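Local coordinates for heavy-metal chelation domain-containing protein (Pyrococcus horikoshii, PDB 3NPG) that is of unknown function but belongs to the DUF364 family and has domains of a putative heavy-metal chelation type, at the interface of chains A and B and the interface of chains A and C. Residues are numbered along the deposited sequence; one frame, centred on the assembly and turned at random. Chains: chain A/B/C, uncharacterized DUF364 family protein.

Contacts 1 and 3 belong to one two-fold interface between chains A and B; their C-alpha centres lie about 11 Å apart and both use A:Phe28. Residues 231 and 233 also serve in both, from chain A in contact 1 and from chain B in contact 3, so the C-terminal end of the helix that starts at residue 223, with the residues just after it, is engaged in each direction. Contact 2 is on a different two-fold interface, between A and C, with its centre about 18 Å from contact 1 and 15 Å from contact 3. Two distinct two-folds are consistent with the deposited four-chain assembly, although the structure alone does not show that it is the biological one.

Contact 1: the interface of chains A and B. Residues chain A 28-30, 231, 233; chain B 28-30, 50.
A:Gly29 and B:Gly29 meet across the local two-fold as an antiparallel beta bridge, their CA atoms 3.4 Å apart with no side chain between the two backbones. Reciprocal hydrogen bonds flank the pair: B:Leu30 N donates to A:Phe28 O at 3.0 Å, nearly straight (169° at the hydrogen), and A:Leu30 N returns the bond to B:Phe28 O at 3.1 Å. The tightly packed part lies to one side of this bridge. There A:Leu30 and B:Leu30 cross obliquely, CD1 to CD1 at 3.8 Å. With CG anti to the backbone N (chi1 180°), the ring of A:Phe28 turns its CD2-CE2 edge to the opposing leucine; B:Leu30 O lies in the ring plane, 3.6 Å from CD2, while CE2 touches B:Leu30 CB at 3.8 Å. B:Phe28 treats A:Leu30 in the same way. B:Thr50 touches A:Leu30 CD1 with its methyl CG2, and its hydroxyl bonds within its own chain to B:Gly29 O. The looser side is polar and hydrated: a water hydrogen-bonds to A:Phe28 O, 2.7 Å from that oxygen, and reaches B:Leu30 O as well. A:Lys231 O accepts from B:Phe28 N at 2.8 Å. In the fold, residues 28-30 lie in the loop joining strands 22-27 and 32-38, and A:Lys231 lies near the C-terminal end of helix 223-232.

Contact 2: the interface of chains A and C. Residues chain A 53-57; chain C 148-149, 152-154.
The 3-10 helix 52-54 of chain A and the loop following it meet the loop of chain C that carries C:Trp148 and C:Asp149, together with the short strand 152-153 and the residue after it. This is a patch of the two-fold A-C interface between copies of the protein, whose biological role the structure alone does not show. A:Gln56 lies flat on the indole of C:Trp148: amide and ring planes are only 4° apart, and CD stands 3.5 Å above the plane of the C:Trp148 ring. Its CG makes a CH-pi contact over the six-membered ring. The chain reaches across because it is extended beyond CG (chi2 -152°). As modelled, A:Gln56 OE1 accepts from C:Thr152 OG1 at 2.7 Å, but it also lies 2.8 Å from C:Thr152 O, a clash of two acceptors; the amide orientation, and with it this bond, is therefore doubtful. C:Asp149 N donates to the same threonine hydroxyl and helps to fix its position. A:Arg57 approaches end-on, with C:Thr152 O in its guanidinium plane, and stands at 83° to the ring of C:Tyr153. At the other end, C:Ser154 OG donates to the syn side of A:Glu54 OE1 at 2.9 Å, well out of the carboxylate plane. C:Thr152 O receives both arginine donors, A:Arg57 NH1 at 3.2 Å and NH2 at 3.0 Å.

Contact 3: the interface of chains A and B. Residues chain A 26, 28, 59-60, 70, 80, 84; chain B 231-234.
Beyond B:Lys231 the backbone leaves helix 223-231 through B:Gly233 in a left-handed conformation (phi 79°), presenting the carbonyls of B:Lys231 and B:Leu232 to chain A. In this DUF364-family protein the arrangement resembles a glycine-terminated helix C-cap. Each carbonyl finds a donor on the partner: A:Phe28 N meets B:Lys231 O, the two-fold twin of a bond in contact 1, and A:Asn60 ND2 donates to B:Leu232 O at 2.7 Å. The latter donor approaches on a lone pair, and the acceptor lies close to the amide plane. A:Asn60 holds its CG anti to the backbone N (chi1 -155°), which carries the amide across B:Leu232, at about a right angle to it. These donors may offset the negative end of the helix dipole.

B:Leu232 buries more surface than any other residue in this patch, 67 Å². Its CG rests at the rim of the A:Phe26 ring, 3.6 Å from CE2, while its CD2 reaches A:Phe70 CE1 at 3.7 Å and A:Leu84 CD1 at 4.0 Å. Within chain A the two rings also pack on each other: A:Phe70 CZ stands 3.4 Å above the centre of the A:Phe26 ring, edge to face. B:Lys231 contributes its aliphatic stem, with CB 3.5 Å from A:Phe26 CE2 and CG 3.4 Å from A:Phe26 O. On the intrachain side, A:Ile80 CG2 sits over the face of the A:Phe28 ring, 3.7 Å above its plane.

Contact 1: the interface of chains A and B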
# COMPACT_ATOMS: atom_id res chain seq x y z
N PHE A 28 -5.78 -21.21 -4.64
CA PHE A 28 -5.44 -19.99 -3.92
C PHE A 28 -5.70 -18.81 -4.88
O PHE A 28 -4.82 -18.42 -5.64
CB PHE A 28 -3.96 -20.01 -3.46
CG PHE A 28 -3.52 -18.77 -2.70
CD1 PHE A 28 -3.91 -18.56 -1.39
CD2 PHE A 28 -2.67 -17.85 -3.29
CE1 PHE A 28 -3.51 -17.42 -0.70
CE2 PHE A 28 -2.26 -16.71 -2.60
CZ PHE A 28 -2.68 -16.50 -1.31
N GLY A 29 -6.96 -18.38 -4.95
CA GLY A 29 -7.38 -17.38 -5.91
C GLY A 29 -8.09 -16.19 -5.32
O GLY A 29 -8.27 -16.11 -4.11
N LEU A 30 -8.51 -15.25 -6.20
CA LEU A 30 -9.20 -14.02 -5.79
C LEU A 30 -10.66 -14.01 -6.30
O LEU A 30 -10.94 -14.47 -7.41
CB LEU A 30 -8.45 -12.79 -6.32
CG LEU A 30 -7.11 -12.47 -5.65
CD1 LEU A 30 -6.33 -11.47 -6.46
CD2 LEU A 30 -7.30 -11.96 -4.23
N LYS A 231 -13.99 -18.91 -9.75
CA LYS A 231 -12.92 -18.97 -10.75
C LYS A 231 -12.91 -17.72 -11.63
O LYS A 231 -11.85 -17.31 -12.11
CB LYS A 231 -13.06 -20.23 -11.62
CG LYS A 231 -12.66 -21.51 -10.91
CD LYS A 231 -13.22 -22.73 -11.61
CE LYS A 231 -12.64 -24.00 -11.05
NZ LYS A 231 -13.46 -25.18 -11.38
N GLY A 233 -13.74 -14.75 -10.50
CA GLY A 233 -13.42 -13.65 -9.61
C GLY A 233 -14.61 -12.76 -9.29
O GLY A 233 -14.44 -11.57 -9.01
N PHE B 28 -9.02 -17.23 -11.89
CA PHE B 28 -8.44 -15.92 -11.60
C PHE B 28 -7.79 -16.01 -10.22
O PHE B 28 -8.44 -15.78 -9.20
CB PHE B 28 -9.54 -14.83 -11.63
CG PHE B 28 -9.03 -13.43 -11.34
CD1 PHE B 28 -8.29 -12.73 -12.29
CD2 PHE B 28 -9.33 -12.81 -10.13
CE1 PHE B 28 -7.81 -11.44 -12.01
CE2 PHE B 28 -8.86 -11.52 -9.86
CZ PHE B 28 -8.11 -10.84 -10.80
N GLY B 29 -6.55 -16.50 -10.19
CA GLY B 29 -5.85 -16.77 -8.94
C GLY B 29 -4.49 -16.13 -8.81
O GLY B 29 -4.04 -15.41 -9.70
N LEU B 30 -3.82 -16.38 -7.66
CA LEU B 30 -2.50 -15.84 -7.36
C LEU B 30 -1.44 -16.96 -7.30
O LEU B 30 -1.73 -18.06 -6.80
CB LEU B 30 -2.52 -15.07 -6.03
CG LEU B 30 -3.27 -13.73 -6.04
CD1 LEU B 30 -3.50 -13.25 -4.64
CD2 LEU B 30 -2.51 -12.68 -6.83
N THR B 50 -1.63 -11.94 -12.20
CA THR B 50 -2.69 -11.25 -11.49
C THR B 50 -2.11 -10.06 -10.73
O THR B 50 -1.08 -10.20 -10.05
CB THR B 50 -3.45 -12.22 -10.56
OG1 THR B 50 -3.95 -13.31 -11.33
CG2 THR B 50 -4.59 -11.55 -9.82
O HOH W 1 -4.21 -19.86 -7.87

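Contact 2: the interface of chains A and C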
# COMPACT_ATOMS: atom_id res chain seq x y z
N GLU A 53 -2.41 -8.31 0.13
CA GLU A 53 -1.58 -7.31 0.81
C GLU A 53 -0.71 -7.94 1.92
O GLU A 53 0.27 -7.35 2.34
CB GLU A 53 -2.44 -6.15 1.37
CG GLU A 53 -3.43 -6.56 2.46
CD GLU A 53 -4.78 -7.07 1.98
OE1 GLU A 53 -4.98 -7.17 0.74
OE2 GLU A 53 -5.65 -7.35 2.84
N GLU A 54 -1.07 -9.17 2.37
CA GLU A 54 -0.34 -9.90 3.41
C GLU A 54 0.71 -10.84 2.79
O GLU A 54 1.60 -11.32 3.50
CB GLU A 54 -1.32 -10.71 4.28
CG GLU A 54 -2.37 -9.86 4.97
CD GLU A 54 -1.84 -9.02 6.11
OE1 GLU A 54 -1.44 -9.60 7.14
OE2 GLU A 54 -1.85 -7.77 5.98
N VAL A 55 0.60 -11.11 1.47
CA VAL A 55 1.52 -12.00 0.77
C VAL A 55 2.87 -11.30 0.52
O VAL A 55 2.92 -10.27 -0.16
CB VAL A 55 0.92 -12.56 -0.56
CG1 VAL A 55 1.86 -13.56 -1.21
CG2 VAL A 55 -0.45 -13.18 -0.31
N GLN A 56 3.95 -11.86 1.07
CA GLN A 56 5.28 -11.29 0.88
C GLN A 56 6.04 -12.09 -0.16
O GLN A 56 6.88 -11.54 -0.88
CB GLN A 56 6.05 -11.24 2.21
CG GLN A 56 5.29 -10.52 3.33
CD GLN A 56 6.21 -9.89 4.34
OE1 GLN A 56 7.41 -9.73 4.11
NE2 GLN A 56 5.65 -9.45 5.45
N ARG A 57 5.74 -13.40 -0.25
CA ARG A 57 6.38 -14.33 -1.19
C ARG A 57 5.34 -15.33 -1.70
O ARG A 57 4.45 -15.73 -0.94
CB ARG A 57 7.53 -15.09 -0.50
CG ARG A 57 8.67 -14.20 -0.02
CD ARG A 57 9.45 -14.84 1.13
NE ARG A 57 8.65 -14.93 2.36
CZ ARG A 57 8.56 -13.96 3.27
NH1 ARG A 57 9.21 -12.81 3.09
NH2 ARG A 57 7.82 -14.13 4.36
N TRP C 148 10.03 -4.61 2.88
CA TRP C 148 9.76 -6.06 2.85
C TRP C 148 10.91 -6.86 2.22
O TRP C 148 11.22 -6.68 1.04
CB TRP C 148 8.43 -6.36 2.15
CG TRP C 148 7.23 -6.27 3.06
CD1 TRP C 148 7.20 -5.77 4.33
CD2 TRP C 148 5.90 -6.71 2.76
NE1 TRP C 148 5.92 -5.87 4.84
CE2 TRP C 148 5.11 -6.44 3.90
CE3 TRP C 148 5.30 -7.30 1.64
CZ2 TRP C 148 3.75 -6.75 3.95
CZ3 TRP C 148 3.95 -7.60 1.69
CH2 TRP C 148 3.20 -7.35 2.84
N ASP C 149 11.52 -7.76 3.01
CA ASP C 149 12.63 -8.62 2.57
C ASP C 149 12.13 -10.03 2.21
O ASP C 149 10.92 -10.23 2.04
CB ASP C 149 13.71 -8.73 3.68
CG ASP C 149 14.53 -7.48 3.89
OD1 ASP C 149 14.72 -6.72 2.90
OD2 ASP C 149 15.06 -7.30 5.01
N THR C 152 11.12 -11.12 6.11
CA THR C 152 10.12 -10.32 6.85
C THR C 152 8.73 -10.99 6.93
O THR C 152 8.31 -11.64 5.97
CB THR C 152 10.04 -8.89 6.28
OG1 THR C 152 9.85 -8.97 4.87
CG2 THR C 152 11.27 -8.07 6.59
N TYR C 153 8.03 -10.84 8.08
CA TYR C 153 6.67 -11.38 8.27
C TYR C 153 5.68 -10.25 8.60
O TYR C 153 6.09 -9.10 8.76
CB TYR C 153 6.65 -12.44 9.40
CG TYR C 153 7.54 -13.64 9.14
CD1 TYR C 153 7.17 -14.62 8.22
CD2 TYR C 153 8.70 -13.84 9.88
CE1 TYR C 153 7.97 -15.74 8.00
CE2 TYR C 153 9.50 -14.96 9.68
CZ TYR C 153 9.13 -15.91 8.74
OH TYR C 153 9.93 -17.02 8.53
N SER C 154 4.38 -10.59 8.70
CA SER C 154 3.34 -9.61 9.01
C SER C 154 3.38 -9.24 10.49
O SER C 154 3.82 -10.05 11.32
CB SER C 154 1.96 -10.17 8.65
OG SER C 154 0.94 -9.19 8.82

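Contact 3: the interface of chains A and B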
# COMPACT_ATOMS: atom_id res chain seq x y z
N PHE A 26 -8.91 -27.48 -5.42
CA PHE A 26 -8.58 -26.30 -4.60
C PHE A 26 -8.00 -25.20 -5.48
O PHE A 26 -7.63 -25.46 -6.63
CB PHE A 26 -7.59 -26.68 -3.48
CG PHE A 26 -6.25 -27.15 -3.98
CD1 PHE A 26 -6.04 -28.48 -4.33
CD2 PHE A 26 -5.18 -26.26 -4.10
CE1 PHE A 26 -4.81 -28.90 -4.82
CE2 PHE A 26 -3.94 -26.70 -4.58
CZ PHE A 26 -3.77 -28.01 -4.94
N PHE A 28 -5.78 -21.21 -4.64
CA PHE A 28 -5.44 -19.99 -3.92
C PHE A 28 -5.70 -18.81 -4.88
O PHE A 28 -4.82 -18.42 -5.64
CB PHE A 28 -3.96 -20.01 -3.46
CG PHE A 28 -3.52 -18.77 -2.70
CD1 PHE A 28 -3.91 -18.56 -1.39
CD2 PHE A 28 -2.67 -17.85 -3.29
CE1 PHE A 28 -3.51 -17.42 -0.70
CE2 PHE A 28 -2.26 -16.71 -2.60
CZ PHE A 28 -2.68 -16.50 -1.31
N THR A 59 5.26 -18.72 -2.24
CA THR A 59 5.87 -20.04 -1.99
C THR A 59 4.90 -20.94 -1.22
O THR A 59 4.04 -20.44 -0.49
CB THR A 59 7.20 -19.87 -1.22
OG1 THR A 59 6.95 -19.11 -0.03
CG2 THR A 59 8.28 -19.19 -2.06
N ASN A 60 5.04 -22.27 -1.37
CA ASN A 60 4.21 -23.24 -0.65
C ASN A 60 5.00 -24.54 -0.39
O ASN A 60 5.51 -25.15 -1.34
CB ASN A 60 2.91 -23.53 -1.41
CG ASN A 60 1.77 -24.00 -0.54
OD1 ASN A 60 1.93 -24.87 0.32
ND2 ASN A 60 0.58 -23.46 -0.76
N PHE A 70 -3.54 -29.79 4.09
CA PHE A 70 -4.03 -28.41 4.06
C PHE A 70 -4.38 -27.91 5.45
O PHE A 70 -3.89 -26.86 5.86
CB PHE A 70 -5.25 -28.28 3.12
CG PHE A 70 -4.93 -28.20 1.63
CD1 PHE A 70 -3.62 -28.16 1.18
CD2 PHE A 70 -5.96 -28.13 0.69
CE1 PHE A 70 -3.33 -28.08 -0.18
CE2 PHE A 70 -5.67 -28.05 -0.67
CZ PHE A 70 -4.36 -28.03 -1.10
N ILE A 80 -0.31 -18.00 2.49
CA ILE A 80 -0.85 -18.88 1.44
C ILE A 80 -1.24 -20.24 2.03
O ILE A 80 -2.34 -20.74 1.75
CB ILE A 80 0.16 -19.04 0.25
CG1 ILE A 80 0.59 -17.66 -0.30
CG2 ILE A 80 -0.43 -19.92 -0.85
CD1 ILE A 80 1.72 -17.70 -1.28
N LEU A 84 -5.28 -21.54 2.55
CA LEU A 84 -5.66 -22.86 2.02
C LEU A 84 -6.11 -23.80 3.15
O LEU A 84 -7.02 -24.61 2.96
CB LEU A 84 -4.50 -23.49 1.22
CG LEU A 84 -4.34 -23.00 -0.22
CD1 LEU A 84 -2.92 -23.25 -0.72
CD2 LEU A 84 -5.35 -23.66 -1.15
N LYS B 231 -2.29 -23.63 -8.39
CA LYS B 231 -3.38 -23.66 -7.42
C LYS B 231 -2.85 -23.50 -5.97
O LYS B 231 -3.56 -22.98 -5.11
CB LYS B 231 -4.19 -24.96 -7.55
CG LYS B 231 -5.08 -25.01 -8.78
CD LYS B 231 -5.50 -26.43 -9.12
CE LYS B 231 -6.55 -26.45 -10.19
NZ LYS B 231 -6.65 -27.77 -10.84
N LEU B 232 -1.60 -23.95 -5.72
CA LEU B 232 -0.96 -23.84 -4.40
C LEU B 232 -0.35 -22.46 -4.17
O LEU B 232 0.03 -22.13 -3.04
CB LEU B 232 0.10 -24.94 -4.20
CG LEU B 232 -0.44 -26.32 -3.78
CD1 LEU B 232 0.61 -27.39 -3.99
CD2 LEU B 232 -0.91 -26.32 -2.34
N GLY B 233 -0.26 -21.65 -5.23
CA GLY B 233 0.28 -20.30 -5.15
C GLY B 233 1.79 -20.24 -5.11
O GLY B 233 2.36 -19.30 -4.54
N SER B 234 2.46 -21.23 -5.73
CA SER B 234 3.92 -21.30 -5.77
C SER B 234 4.44 -20.92 -7.16
O SER B 234 4.16 -21.63 -8.13
CB SER B 234 4.41 -22.70 -5.39
OG SER B 234 5.81 -22.84 -5.60